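Local coordinates for Serine/threonine/tyrosine-interacting protein (Homo sapiens, PDB 2R0B), which is a catalytically inactive phosphatase that anchors ERK1 and ERK2 in the nucleus and binds the F-box of FBXW7, keeping it out of its SCF ubiquitin ligase complex, at residues 116-120 with 121-125. Residues are numbered along the deposited sequence; the frame is centred on the assembly and turned at random.
Sequences FGMKY and RDAFA. With SO4 (sulfate ion), chain C.
K119 and A123 make the opening backbone hydrogen bond of helix 120-130, A123 N to K119 O at 3.0 Å; K119 serves the N-cap position through its backbone O and N, its side chain leading away. F124 N follows with a straight bond to Y120 O (2.7 Å, 165° at the hydrogen), whereas D122 N reaches K119 O only weakly. On the N-cap side a water takes a hydrogen bond from K119 N and gives one to D122 OD2, linking the third helical residue back to the cap through solvent. A sulfate, probably from the crystallisation liquor, sits at the helix start: its O4 accepts from R121 N at 2.9 Å. Sulfate O3 lies at the R121 guanidinium edge, near its plane, and accepts from NH2 at 2.9 Å; NE bonds to O4 at 3.2 Å and only weakly to O3. With CG between the backbone N and the carbonyl carbon (chi1 70°) and a further bend at chi3, the arginine folds round to meet the anion.

Apolar contacts complete the turn. Y120 and F124 project side by side; F124 CB lies over one face of the Y120 ring, 4.0 Å from its centroid in a CH-pi contact, and the two rings, inclined by 28°, barely overlap. Cut back to an alanine, Y120 would no longer cover F124 CB, and a gap is likely to open beside V141 and L144. M118 bends at chi3 to lay CE tightly against A123 CA, 3.4 Å away.

In this catalytically inactive domain of the dual-specificity phosphatase family, the turn follows helix 103-116, whose I112 meets M118 and A123, while Y120 reaches across to helix 138-152, which also supplies Q145 to the sulfate.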
loop_
_atom_site.group_PDB
_atom_site.type_symbol
_atom_site.label_atom_id
_atom_site.label_comp_id
_atom_site.label_asym_id
_atom_site.label_seq_id
_atom_site.Cartn_x
_atom_site.Cartn_y
_atom_site.Cartn_z
ATOM N N PHE A 116 3.541 -13.117 -6.238
ATOM C CA PHE A 116 4.145 -14.287 -5.585
ATOM C C PHE A 116 3.258 -15.519 -5.596
ATOM O O PHE A 116 3.618 -16.554 -5.027
ATOM C CB PHE A 116 4.572 -13.937 -4.154
ATOM C CG PHE A 116 5.705 -12.957 -4.091
ATOM C CD1 PHE A 116 7.016 -13.403 -3.941
ATOM C CD2 PHE A 116 5.486 -11.589 -4.237
ATOM C CE1 PHE A 116 8.071 -12.508 -3.900
ATOM C CE2 PHE A 116 6.552 -10.684 -4.233
ATOM C CZ PHE A 116 7.841 -11.140 -4.049
ATOM N N GLY A 117 2.122 -15.414 -6.292
ATOM C CA GLY A 117 1.244 -16.558 -6.515
ATOM C C GLY A 117 0.601 -17.088 -5.236
ATOM O O GLY A 117 0.361 -18.277 -5.125
ATOM N N MET A 118 0.331 -16.207 -4.274
ATOM C CA MET A 118 -0.227 -16.611 -2.983
ATOM C C MET A 118 -1.722 -16.347 -2.961
ATOM O O MET A 118 -2.191 -15.384 -3.542
ATOM C CB MET A 118 0.458 -15.871 -1.821
ATOM C CG MET A 118 2.000 -16.015 -1.833
ATOM S SD MET A 118 2.948 -15.060 -0.622
ATOM C CE MET A 118 2.005 -15.124 0.675
ATOM N N LYS A 119 -2.455 -17.227 -2.292
ATOM C CA LYS A 119 -3.879 -17.031 -1.984
ATOM C C LYS A 119 -4.055 -15.958 -0.912
ATOM O O LYS A 119 -3.081 -15.590 -0.220
ATOM C CB LYS A 119 -4.489 -18.348 -1.505
ATOM C CG LYS A 119 -4.692 -19.412 -2.616
ATOM C CD LYS A 119 -4.834 -20.783 -2.005
ATOM C CE LYS A 119 -5.540 -21.825 -2.926
ATOM N NZ LYS A 119 -5.258 -21.741 -4.395
ATOM N N TYR A 120 -5.292 -15.469 -0.739
ATOM C CA TYR A 120 -5.527 -14.384 0.216
ATOM C C TYR A 120 -5.076 -14.742 1.631
ATOM O O TYR A 120 -4.337 -13.993 2.271
ATOM C CB TYR A 120 -6.991 -13.857 0.220
ATOM C CG TYR A 120 -7.176 -12.901 1.382
ATOM C CD1 TYR A 120 -6.781 -11.578 1.288
ATOM C CD2 TYR A 120 -7.698 -13.351 2.610
ATOM C CE1 TYR A 120 -6.886 -10.726 2.378
ATOM C CE2 TYR A 120 -7.822 -12.507 3.693
ATOM C CZ TYR A 120 -7.410 -11.184 3.570
ATOM O OH TYR A 120 -7.489 -10.313 4.644
ATOM N N ARG A 121 -5.534 -15.885 2.132
ATOM C CA ARG A 121 -5.226 -16.243 3.503
ATOM C C ARG A 121 -3.723 -16.291 3.793
ATOM O O ARG A 121 -3.280 -15.890 4.864
ATOM C CB ARG A 121 -5.894 -17.564 3.870
ATOM C CG ARG A 121 -5.328 -18.780 3.200
ATOM C CD ARG A 121 -6.152 -19.995 3.553
ATOM N NE ARG A 121 -7.551 -19.861 3.138
ATOM C CZ ARG A 121 -8.436 -20.852 3.204
ATOM N NH1 ARG A 121 -8.061 -22.043 3.665
ATOM N NH2 ARG A 121 -9.690 -20.659 2.810
ATOM N N ASP A 122 -2.950 -16.776 2.828
ATOM C CA ASP A 122 -1.501 -16.908 3.002
ATOM C C ASP A 122 -0.773 -15.569 2.864
ATOM O O ASP A 122 0.198 -15.297 3.582
ATOM C CB ASP A 122 -0.976 -17.935 2.009
ATOM C CG ASP A 122 -1.594 -19.300 2.246
ATOM O OD1 ASP A 122 -1.549 -19.761 3.406
ATOM O OD2 ASP A 122 -2.158 -19.884 1.291
ATOM N N ALA A 123 -1.237 -14.736 1.931
ATOM C CA ALA A 123 -0.700 -13.384 1.792
ATOM C C ALA A 123 -1.064 -12.539 3.011
ATOM O O ALA A 123 -0.221 -11.809 3.526
ATOM C CB ALA A 123 -1.219 -12.728 0.487
ATOM N N PHE A 124 -2.293 -12.675 3.504
ATOM C CA PHE A 124 -2.688 -11.930 4.693
ATOM C C PHE A 124 -1.796 -12.345 5.880
ATOM O O PHE A 124 -1.237 -11.511 6.573
ATOM C CB PHE A 124 -4.173 -12.095 5.019
ATOM C CG PHE A 124 -4.542 -11.559 6.381
ATOM C CD1 PHE A 124 -4.845 -10.206 6.546
ATOM C CD2 PHE A 124 -4.523 -12.389 7.498
ATOM C CE1 PHE A 124 -5.147 -9.684 7.805
ATOM C CE2 PHE A 124 -4.854 -11.878 8.770
ATOM C CZ PHE A 124 -5.152 -10.532 8.924
ATOM N N ALA A 125 -1.618 -13.645 6.076
ATOM C CA ALA A 125 -0.764 -14.129 7.173
ATOM C C ALA A 125 0.691 -13.634 7.080
ATOM O O ALA A 125 1.322 -13.286 8.087
ATOM C CB ALA A 125 -0.831 -15.668 7.251
HETATM S S SO4 C . -8.758 -17.927 0.180
HETATM O O1 SO4 C . -8.494 -19.079 -0.704
HETATM O O2 SO4 C . -9.155 -16.870 -0.743
HETATM O O3 SO4 C . -9.803 -18.282 1.126
HETATM O O4 SO4 C . -7.509 -17.632 0.866
HETATM O O HOH W 1 -0.947 -19.415 -1.020
#